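Local coordinates for protein MNMC2 (PDB 3VYW) that transfers methyl groups from S-adenosylmethionine to modified wobble uridines of bacterial tRNA, acting without the oxidase domain usually fused to such enzymes, at residues Y39-G45 against I59-G64; E65-S69 against G106-N110; Y10-Y14 against L293-D298. All coordinates share one frame; numbering follows the deposited sequence.

From the N terminus, contact 3 opens first, on helix 3-18, and closes last, where helix 292-303 returns near the C terminus; the other two contacts lie within its span. Contact 1 joins the loop after helix 24-37 to the end of strand 56-60, closing a short loop that carries most of the hairpin 46-50/56-60. Contact 2 then opens at strand 65-66, beside 56-60 in the same small sheet, and ends at the loop between strand 97-103 and helix 109-121, on the large mixed sheet. Contacts 1 and 2 thus run in series, joined by a probable hydrogen bond from H60 N to E65 O. Contact 1 also reaches contact 3, where Y39 packs on L293.

Contact 1: residues Y39-G45 against I59-G64; sequences YNPEESG and IHKTYG
The hydroxyl of T62 donates a short hydrogen bond to the carbonyl of E43, OG1 to O 2.6 Å. It comes from above the carbonyl plane, not along a lone pair. OG1 stands anti to the carbonyl carbon of T62 (chi1 -53°), which turns it toward 39-45, and it also lies close to the CA of S44. N40 grips the same bend of 59-64 twice. Its backbone N bonds to T62 O at 2.9 Å, and its ND2 bonds to K61 O, also at 2.9 Å, with that oxygen lying in the amide plane. The type I turn from N40 to E43 places these groups so that the loop wraps around the turn that leaves strand 56-60. Beyond it, K61 N donates to G45 O at 3.0 Å, continuing the register of the antiparallel hairpin 46-50/56-60, in which I59 pairs with E47. The K61 chain, bent at chi2 and chi3, runs alongside the carbonyl of S44, with CE 3.3 Å from S44 O, and its NZ is linked to that oxygen through a water that binds S44 only weakly. At the other end of the contact Y39 and Y63 lie side by side. CD2 of Y63 meets the edge of the Y39 ring at CD1, 3.8 Å away, with the ring planes 59° apart. The Y63 ring belongs to the S-adenosylmethionine pocket and stacks on F195. G45 O lies over one face of H60, toward its rim, and Y63 CD1 comes over the centre of the opposite face, while H60 NE2 is hydrogen-bonded to E135.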
loop_
_atom_site.group_PDB
_atom_site.type_symbol
_atom_site.label_atom_id
_atom_site.label_comp_id
_atom_site.label_asym_id
_atom_site.label_seq_id
_atom_site.Cartn_x
_atom_site.Cartn_y
_atom_site.Cartn_z
ATOM N N TYR A 39 8.745 7.891 10.577
ATOM C CA TYR A 39 9.672 6.797 10.458
ATOM C C TYR A 39 11.097 7.135 10.861
ATOM O O TYR A 39 11.343 8.142 11.476
ATOM C CB TYR A 39 9.603 6.173 9.078
ATOM C CG TYR A 39 10.220 6.960 7.991
ATOM C CD1 TYR A 39 10.330 6.445 6.750
ATOM C CD2 TYR A 39 10.679 8.209 8.208
ATOM C CE1 TYR A 39 10.886 7.159 5.739
ATOM C CE2 TYR A 39 11.245 8.925 7.216
ATOM C CZ TYR A 39 11.339 8.389 5.980
ATOM O OH TYR A 39 11.905 9.085 4.978
ATOM N N ASN A 40 12.024 6.250 10.580
ATOM C CA ASN A 40 13.380 6.490 10.938
ATOM C C ASN A 40 14.282 6.798 9.758
ATOM O O ASN A 40 14.941 5.941 9.263
ATOM C CB ASN A 40 13.919 5.278 11.668
ATOM C CG ASN A 40 12.859 4.490 12.368
ATOM O OD1 ASN A 40 12.251 4.953 13.277
ATOM N ND2 ASN A 40 12.692 3.283 11.977
ATOM N N PRO A 41 14.396 8.065 9.416
ATOM C CA PRO A 41 15.151 8.566 8.277
ATOM C C PRO A 41 16.632 8.267 8.349
ATOM O O PRO A 41 17.265 8.149 7.348
ATOM C CB PRO A 41 14.952 10.066 8.374
ATOM C CG PRO A 41 13.917 10.268 9.400
ATOM C CD PRO A 41 14.063 9.144 10.331
ATOM N N GLU A 42 17.174 8.201 9.540
ATOM C CA GLU A 42 18.551 7.821 9.737
ATOM C C GLU A 42 18.886 6.380 9.360
ATOM O O GLU A 42 19.954 6.114 8.882
ATOM C CB GLU A 42 19.011 8.180 11.146
ATOM C CG GLU A 42 18.357 7.378 12.263
ATOM C CD GLU A 42 16.878 7.662 12.456
ATOM O OE1 GLU A 42 16.229 6.898 13.162
ATOM O OE2 GLU A 42 16.377 8.637 11.921
ATOM N N GLU A 43 17.977 5.456 9.608
ATOM C CA GLU A 43 18.166 4.052 9.292
ATOM C C GLU A 43 17.952 3.636 7.849
ATOM O O GLU A 43 17.368 4.340 7.081
ATOM C CB GLU A 43 17.288 3.216 10.182
ATOM C CG GLU A 43 17.345 3.610 11.626
ATOM C CD GLU A 43 18.682 3.302 12.234
ATOM O OE1 GLU A 43 19.508 2.709 11.541
ATOM O OE2 GLU A 43 18.916 3.645 13.400
ATOM N N SER A 44 18.491 2.480 7.511
ATOM C CA SER A 44 18.284 1.819 6.241
ATOM C C SER A 44 18.571 0.356 6.376
ATOM O O SER A 44 19.024 -0.063 7.376
ATOM C CB SER A 44 19.125 2.427 5.138
ATOM O OG SER A 44 20.475 2.424 5.483
ATOM N N GLY A 45 18.300 -0.416 5.350
ATOM C CA GLY A 45 18.539 -1.835 5.387
ATOM C C GLY A 45 17.408 -2.680 5.884
ATOM O O GLY A 45 16.374 -2.189 6.200
ATOM N N ILE A 59 12.261 -6.994 8.118
ATOM C CA ILE A 59 11.910 -5.741 8.716
ATOM C C ILE A 59 12.669 -4.693 7.984
ATOM O O ILE A 59 13.830 -4.847 7.776
ATOM C CB ILE A 59 12.345 -5.637 10.166
ATOM C CG1 ILE A 59 11.865 -6.823 10.968
ATOM C CG2 ILE A 59 11.807 -4.373 10.770
ATOM C CD1 ILE A 59 10.405 -6.788 11.285
ATOM N N HIS A 60 12.007 -3.623 7.593
ATOM C CA HIS A 60 12.684 -2.519 6.982
ATOM C C HIS A 60 13.009 -1.506 8.035
ATOM O O HIS A 60 12.135 -0.985 8.702
ATOM C CB HIS A 60 11.835 -1.932 5.876
ATOM C CG HIS A 60 12.593 -1.097 4.899
ATOM N ND1 HIS A 60 13.272 -0.031 5.253
ATOM C CD2 HIS A 60 12.740 -1.203 3.552
ATOM C CE1 HIS A 60 13.828 0.514 4.202
ATOM N NE2 HIS A 60 13.509 -0.202 3.162
ATOM N N LYS A 61 14.294 -1.261 8.217
ATOM C CA LYS A 61 14.836 -0.386 9.229
ATOM C C LYS A 61 14.480 1.077 9.115
ATOM O O LYS A 61 14.325 1.726 10.093
ATOM C CB LYS A 61 16.340 -0.557 9.294
ATOM C CG LYS A 61 16.792 -1.687 10.174
ATOM C CD LYS A 61 17.955 -2.433 9.573
ATOM C CE LYS A 61 19.292 -1.930 10.084
ATOM N NZ LYS A 61 20.370 -2.888 9.740
ATOM N N THR A 62 14.405 1.587 7.906
ATOM C CA THR A 62 13.919 2.913 7.662
ATOM C C THR A 62 12.463 3.139 8.023
ATOM O O THR A 62 12.120 4.100 8.642
ATOM C CB THR A 62 14.119 3.269 6.192
ATOM O OG1 THR A 62 15.461 3.043 5.854
ATOM C CG2 THR A 62 13.857 4.672 5.955
ATOM N N TYR A 63 11.603 2.266 7.565
ATOM C CA TYR A 63 10.206 2.370 7.848
ATOM C C TYR A 63 9.827 1.827 9.187
ATOM O O TYR A 63 8.808 2.145 9.722
ATOM C CB TYR A 63 9.458 1.642 6.789
ATOM C CG TYR A 63 9.629 2.268 5.471
ATOM C CD1 TYR A 63 10.507 1.766 4.556
ATOM C CD2 TYR A 63 8.907 3.369 5.138
ATOM C CE1 TYR A 63 10.658 2.348 3.343
ATOM C CE2 TYR A 63 9.057 3.950 3.938
ATOM C CZ TYR A 63 9.920 3.426 3.048
ATOM O OH TYR A 63 10.043 4.027 1.862
ATOM N N GLY A 64 10.693 1.007 9.726
ATOM C CA GLY A 64 10.455 0.336 10.965
ATOM C C GLY A 64 9.315 -0.630 10.970
ATOM O O GLY A 64 8.618 -0.733 11.933
HETATM O O HOH W 1 21.635 -2.084 7.578
#

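Contact 2: residues E65-S69 against G106-N110; sequences EPYHS and GLGYN. With SAM (S-adenosylmethionine), chain E.
The imidazole of H68 and the phenol ring of Y109 lie nearly parallel, their planes 25° apart, but slid so far that they barely overlap; the centroids are 5.2 Å apart. The closest approach is between H68 ND1 and Y109 CD2, 3.6 Å. With CG anti to its carbonyl carbon (chi1 -83°), H68 swings its ring toward Y109 and the carboxylate of S-adenosylmethionine, which sits at the imidazole edge, H68 CE1 3.1 Å from SAM OXT and about as close to SAM O. The amide oxygen of N110 lies at the same edge, the amide plane almost perpendicular to the ring; OD1 has a weak hydrogen bond to S78 OG, and H68 NE2 is merely nearby. A third ring, that of Y67, crosses L107 at about a right angle, and its CD2 packs on L107 CD2 at 3.8 Å. The CA of G106 meets the edge of the Y67 ring, and F195 packs against this ring edge-to-face. Since G106 has no side chain, its CA can approach the CA of SAM to 3.3 Å.

The carboxylate is gripped by backbone NH groups. SAM O accepts from L107 N at 3.0 Å and from Y109 N at 3.2 Å, while OXT receives a weaker bond from N110 N. The NH groups of Y109 and N110 belong to the first turn after the N-cap G108, where the helix dipole would be expected to favour the carboxylate's charge; L107 N comes from the loop before it. The Y109 hydroxyl is held by the K56 carbonyl. E133 bonds to G106 N and SAM, positioning loop and ligand. The glycines G104, G106 and G108, following strand 97-103, form the GxGxG loop (motif I) of Rossmann-like methyltransferases, here covered by Y67 and H68.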
loop_
_atom_site.group_PDB
_atom_site.type_symbol
_atom_site.label_atom_id
_atom_site.label_comp_id
_atom_site.label_asym_id
_atom_site.label_seq_id
_atom_site.Cartn_x
_atom_site.Cartn_y
_atom_site.Cartn_z
ATOM N N GLU A 65 9.167 -1.336 9.870
ATOM C CA GLU A 65 8.086 -2.239 9.671
ATOM C C GLU A 65 8.455 -3.484 8.939
ATOM O O GLU A 65 9.342 -3.486 8.157
ATOM C CB GLU A 65 7.007 -1.536 8.898
ATOM C CG GLU A 65 6.593 -0.260 9.546
ATOM C CD GLU A 65 5.185 0.087 9.251
ATOM O OE1 GLU A 65 4.751 -0.240 8.164
ATOM O OE2 GLU A 65 4.527 0.678 10.108
ATOM N N PRO A 66 7.728 -4.541 9.192
ATOM C CA PRO A 66 7.799 -5.746 8.394
ATOM C C PRO A 66 7.164 -5.582 7.035
ATOM O O PRO A 66 6.248 -4.849 6.865
ATOM C CB PRO A 66 7.041 -6.747 9.228
ATOM C CG PRO A 66 6.126 -5.952 10.011
ATOM C CD PRO A 66 6.766 -4.661 10.280
ATOM N N TYR A 67 7.696 -6.265 6.059
ATOM C CA TYR A 67 7.131 -6.257 4.735
ATOM C C TYR A 67 5.763 -6.876 4.814
ATOM O O TYR A 67 4.851 -6.518 4.103
ATOM C CB TYR A 67 8.026 -7.025 3.815
ATOM C CG TYR A 67 9.147 -6.228 3.292
ATOM C CD1 TYR A 67 10.080 -5.684 4.123
ATOM C CD2 TYR A 67 9.270 -6.015 1.965
ATOM C CE1 TYR A 67 11.111 -4.947 3.632
ATOM C CE2 TYR A 67 10.285 -5.290 1.470
ATOM C CZ TYR A 67 11.199 -4.755 2.301
ATOM O OH TYR A 67 12.193 -4.036 1.757
ATOM N N HIS A 68 5.650 -7.813 5.730
ATOM C CA HIS A 68 4.427 -8.463 6.023
ATOM C C HIS A 68 4.227 -8.671 7.471
ATOM O O HIS A 68 5.165 -8.660 8.223
ATOM C CB HIS A 68 4.367 -9.766 5.308
ATOM C CG HIS A 68 3.917 -9.636 3.911
ATOM N ND1 HIS A 68 4.766 -9.539 2.900
ATOM C CD2 HIS A 68 2.656 -9.554 3.379
ATOM C CE1 HIS A 68 4.081 -9.407 1.772
ATOM N NE2 HIS A 68 2.786 -9.415 2.069
ATOM N N SER A 69 2.989 -8.882 7.874
ATOM C CA SER A 69 2.649 -8.954 9.264
ATOM C C SER A 69 3.057 -10.261 9.850
ATOM O O SER A 69 2.720 -11.285 9.360
ATOM C CB SER A 69 1.162 -8.740 9.441
ATOM O OG SER A 69 0.618 -9.643 10.361
ATOM N N GLY A 106 7.915 -5.440 -3.177
ATOM C CA GLY A 106 8.354 -6.078 -1.970
ATOM C C GLY A 106 9.146 -7.331 -2.180
ATOM O O GLY A 106 10.101 -7.327 -2.871
ATOM N N LEU A 107 8.764 -8.407 -1.540
ATOM C CA LEU A 107 9.416 -9.664 -1.753
ATOM C C LEU A 107 8.693 -10.469 -2.780
ATOM O O LEU A 107 9.091 -11.536 -3.104
ATOM C CB LEU A 107 9.517 -10.428 -0.471
ATOM C CG LEU A 107 9.794 -9.580 0.732
ATOM C CD1 LEU A 107 9.750 -10.462 1.934
ATOM C CD2 LEU A 107 11.156 -8.982 0.609
ATOM N N GLY A 108 7.634 -9.909 -3.306
ATOM C CA GLY A 108 6.864 -10.552 -4.324
ATOM C C GLY A 108 5.840 -11.539 -3.862
ATOM O O GLY A 108 5.367 -12.292 -4.635
ATOM N N TYR A 109 5.528 -11.522 -2.584
ATOM C CA TYR A 109 4.624 -12.468 -1.976
ATOM C C TYR A 109 3.203 -12.435 -2.454
ATOM O O TYR A 109 2.647 -13.444 -2.708
ATOM C CB TYR A 109 4.595 -12.242 -0.488
ATOM C CG TYR A 109 5.765 -12.769 0.261
ATOM C CD1 TYR A 109 6.866 -13.284 -0.372
ATOM C CD2 TYR A 109 5.772 -12.746 1.600
ATOM C CE1 TYR A 109 7.926 -13.760 0.336
ATOM C CE2 TYR A 109 6.827 -13.214 2.302
ATOM C CZ TYR A 109 7.893 -13.724 1.668
ATOM O OH TYR A 109 8.919 -14.194 2.411
ATOM N N ASN A 110 2.619 -11.267 -2.554
ATOM C CA ASN A 110 1.260 -11.166 -2.961
ATOM C C ASN A 110 1.129 -11.714 -4.338
ATOM O O ASN A 110 0.226 -12.416 -4.632
ATOM C CB ASN A 110 0.837 -9.714 -3.040
ATOM C CG ASN A 110 0.471 -9.115 -1.714
ATOM O OD1 ASN A 110 0.185 -9.783 -0.769
ATOM N ND2 ASN A 110 0.488 -7.832 -1.664
HETATM N N SAM E . 4.107 -6.201 -1.476
HETATM C CA SAM E . 5.291 -6.722 -0.906
HETATM C C SAM E . 5.074 -8.185 -0.892
HETATM O O SAM E . 5.950 -8.978 -0.651
HETATM O OXT SAM E . 3.986 -8.590 -1.180
HETATM C CB SAM E . 5.457 -5.988 0.405
HETATM C CG SAM E . 6.030 -4.605 0.072
HETATM S SD SAM E . 6.294 -3.566 1.316
HETATM C CE SAM E . 4.959 -3.526 2.248
HETATM C "C5'" SAM E . 6.506 -2.014 0.771
HETATM C "C4'" SAM E . 7.268 -1.844 -0.550
HETATM O "O4'" SAM E . 6.947 -0.592 -1.123
HETATM C "C3'" SAM E . 8.775 -1.824 -0.409
HETATM O "O3'" SAM E . 9.361 -2.562 -1.458
HETATM C "C2'" SAM E . 9.143 -0.378 -0.592
HETATM O "O2'" SAM E . 10.429 -0.260 -1.133
HETATM C "C1'" SAM E . 8.107 0.082 -1.562
HETATM N N9 SAM E . 7.936 1.549 -1.642
HETATM C C8 SAM E . 7.809 2.406 -0.656
HETATM N N7 SAM E . 7.655 3.641 -1.089
HETATM C C5 SAM E . 7.684 3.603 -2.388
HETATM C C6 SAM E . 7.575 4.570 -3.472
HETATM N N6 SAM E . 7.407 5.862 -3.253
HETATM N N1 SAM E . 7.654 4.124 -4.693
HETATM C C2 SAM E . 7.810 2.860 -4.953
HETATM N N3 SAM E . 7.925 1.952 -4.033
HETATM C C4 SAM E . 7.874 2.237 -2.748
#

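Contact 3: residues Y10-Y14 against L293-D298; sequences YLESY and LEILID
Y10 and Y14, one helical turn apart, both place CG opposite the backbone N (chi1 -174° in Y10), which sends their rings out from the same side of helix 3-18 onto L293, E294, I297 and D298. The Y10 ring receives a CH-pi contact: L293 CD1 sits over the centre of one face, 3.9 Å from the centroid. The CB of L293 approaches the same ring, 3.5 Å from Y10 CE2. At the ring edge, close to its plane, lies I297 CD1, 3.9 Å from Y10 CE2.

The two helix segments cross at -72°, with their axes 11.0 Å apart at closest approach, a separation filled largely by the two tyrosines. The contact joins the N-terminal helix to the C-terminal helix 292-303, while helix 24-37 adds F34 against L293 and I297, and F27 against L11, so that three helices from the two ends of the chain share one apolar core. The side chain of L293 lies about 12 Å from the bound S-adenosylmethionine.

I297 touches all three residues of 10-14 that take part, Y10, L11 and Y14. Its CG2 packs on Y14 CD2 at 3.6 Å and on L11 CD1 at 4.0 Å, and the Y14 and I297 side chains run antiparallel, flank to flank. The E294 chain covers one face of Y14, its carboxylate only slightly inclined to the ring. The Y14 ring ends in the one polar bond between the segments: its hydroxyl donates to D298 OD1 at 2.7 Å, on the syn side of the carboxylate. OD1 lies at the ring edge, its carboxylate turned about 43° from the ring, and OD2 has a long, weak ion pair with K290. E291 is weakly bonded to both E294 OE1 and the Y10 hydroxyl.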
loop_
_atom_site.group_PDB
_atom_site.type_symbol
_atom_site.label_atom_id
_atom_site.label_comp_id
_atom_site.label_asym_id
_atom_site.label_seq_id
_atom_site.Cartn_x
_atom_site.Cartn_y
_atom_site.Cartn_z
ATOM N N TYR A 10 13.854 19.163 11.290
ATOM C CA TYR A 10 13.201 19.073 10.030
ATOM C C TYR A 10 11.899 19.783 10.094
ATOM O O TYR A 10 11.542 20.485 9.204
ATOM C CB TYR A 10 12.981 17.617 9.712
ATOM C CG TYR A 10 12.440 17.358 8.360
ATOM C CD1 TYR A 10 13.232 16.876 7.379
ATOM C CD2 TYR A 10 11.140 17.572 8.080
ATOM C CE1 TYR A 10 12.742 16.631 6.146
ATOM C CE2 TYR A 10 10.647 17.346 6.844
ATOM C CZ TYR A 10 11.467 16.874 5.887
ATOM O OH TYR A 10 11.001 16.622 4.660
ATOM N N LEU A 11 11.171 19.569 11.163
ATOM C CA LEU A 11 9.919 20.217 11.350
ATOM C C LEU A 11 10.050 21.691 11.483
ATOM O O LEU A 11 9.310 22.427 10.908
ATOM C CB LEU A 11 9.259 19.704 12.603
ATOM C CG LEU A 11 8.062 20.523 12.985
ATOM C CD1 LEU A 11 6.947 20.240 12.032
ATOM C CD2 LEU A 11 7.646 20.249 14.383
ATOM N N GLU A 12 10.989 22.129 12.287
ATOM C CA GLU A 12 11.174 23.534 12.484
ATOM C C GLU A 12 11.553 24.121 11.173
ATOM O O GLU A 12 11.117 25.155 10.795
ATOM C CB GLU A 12 12.277 23.775 13.478
ATOM C CG GLU A 12 11.815 23.814 14.911
ATOM C CD GLU A 12 12.952 23.800 15.879
ATOM O OE1 GLU A 12 12.765 24.222 17.015
ATOM O OE2 GLU A 12 14.046 23.375 15.501
ATOM N N SER A 13 12.393 23.432 10.467
ATOM C CA SER A 13 12.829 23.936 9.226
ATOM C C SER A 13 11.704 24.065 8.234
ATOM O O SER A 13 11.624 25.041 7.538
ATOM C CB SER A 13 13.935 23.052 8.714
ATOM O OG SER A 13 14.002 23.087 7.335
ATOM N N TYR A 14 10.848 23.066 8.148
ATOM C CA TYR A 14 9.731 23.081 7.222
ATOM C C TYR A 14 8.712 24.128 7.527
ATOM O O TYR A 14 8.144 24.698 6.655
ATOM C CB TYR A 14 9.077 21.722 7.149
ATOM C CG TYR A 14 7.867 21.626 6.267
ATOM C CD1 TYR A 14 7.974 21.677 4.910
ATOM C CD2 TYR A 14 6.616 21.440 6.799
ATOM C CE1 TYR A 14 6.879 21.571 4.110
ATOM C CE2 TYR A 14 5.528 21.333 5.997
ATOM C CZ TYR A 14 5.679 21.400 4.656
ATOM O OH TYR A 14 4.607 21.287 3.859
ATOM N N LEU A 293 8.126 13.221 4.562
ATOM C CA LEU A 293 7.979 13.748 5.884
ATOM C C LEU A 293 7.061 14.905 5.888
ATOM O O LEU A 293 6.359 15.123 6.821
ATOM C CB LEU A 293 9.299 14.116 6.480
ATOM C CG LEU A 293 10.007 12.877 6.962
ATOM C CD1 LEU A 293 11.398 13.241 7.361
ATOM C CD2 LEU A 293 9.252 12.248 8.095
ATOM N N GLU A 294 7.130 15.658 4.818
ATOM C CA GLU A 294 6.357 16.847 4.591
ATOM C C GLU A 294 4.889 16.590 4.462
ATOM O O GLU A 294 4.096 17.348 4.891
ATOM C CB GLU A 294 6.868 17.524 3.331
ATOM C CG GLU A 294 7.893 18.599 3.588
ATOM C CD GLU A 294 8.638 19.014 2.355
ATOM O OE1 GLU A 294 8.172 18.737 1.267
ATOM O OE2 GLU A 294 9.687 19.617 2.474
ATOM N N ILE A 295 4.559 15.512 3.791
ATOM C CA ILE A 295 3.208 15.111 3.568
ATOM C C ILE A 295 2.594 14.775 4.874
ATOM O O ILE A 295 1.479 15.076 5.124
ATOM C CB ILE A 295 3.159 13.902 2.649
ATOM C CG1 ILE A 295 3.496 14.332 1.239
ATOM C CG2 ILE A 295 1.799 13.272 2.686
ATOM C CD1 ILE A 295 3.818 13.235 0.289
ATOM N N LEU A 296 3.356 14.128 5.713
ATOM C CA LEU A 296 2.952 13.862 7.049
ATOM C C LEU A 296 2.762 15.111 7.866
ATOM O O LEU A 296 1.821 15.209 8.582
ATOM C CB LEU A 296 3.955 12.927 7.721
ATOM C CG LEU A 296 3.754 12.546 9.188
ATOM C CD1 LEU A 296 2.440 11.864 9.421
ATOM C CD2 LEU A 296 4.839 11.657 9.688
ATOM N N ILE A 297 3.663 16.059 7.773
ATOM C CA ILE A 297 3.543 17.266 8.531
ATOM C C ILE A 297 2.309 18.045 8.144
ATOM O O ILE A 297 1.594 18.510 8.963
ATOM C CB ILE A 297 4.782 18.151 8.378
ATOM C CG1 ILE A 297 5.978 17.533 9.068
ATOM C CG2 ILE A 297 4.533 19.508 8.968
ATOM C CD1 ILE A 297 7.304 18.107 8.656
ATOM N N ASP A 298 2.035 18.123 6.869
ATOM C CA ASP A 298 0.897 18.820 6.392
ATOM C C ASP A 298 -0.361 18.227 6.927
ATOM O O ASP A 298 -1.288 18.918 7.164
ATOM C CB ASP A 298 0.828 18.676 4.913
ATOM C CG ASP A 298 1.722 19.567 4.226
ATOM O OD1 ASP A 298 2.330 20.389 4.887
ATOM O OD2 ASP A 298 1.820 19.424 3.017
#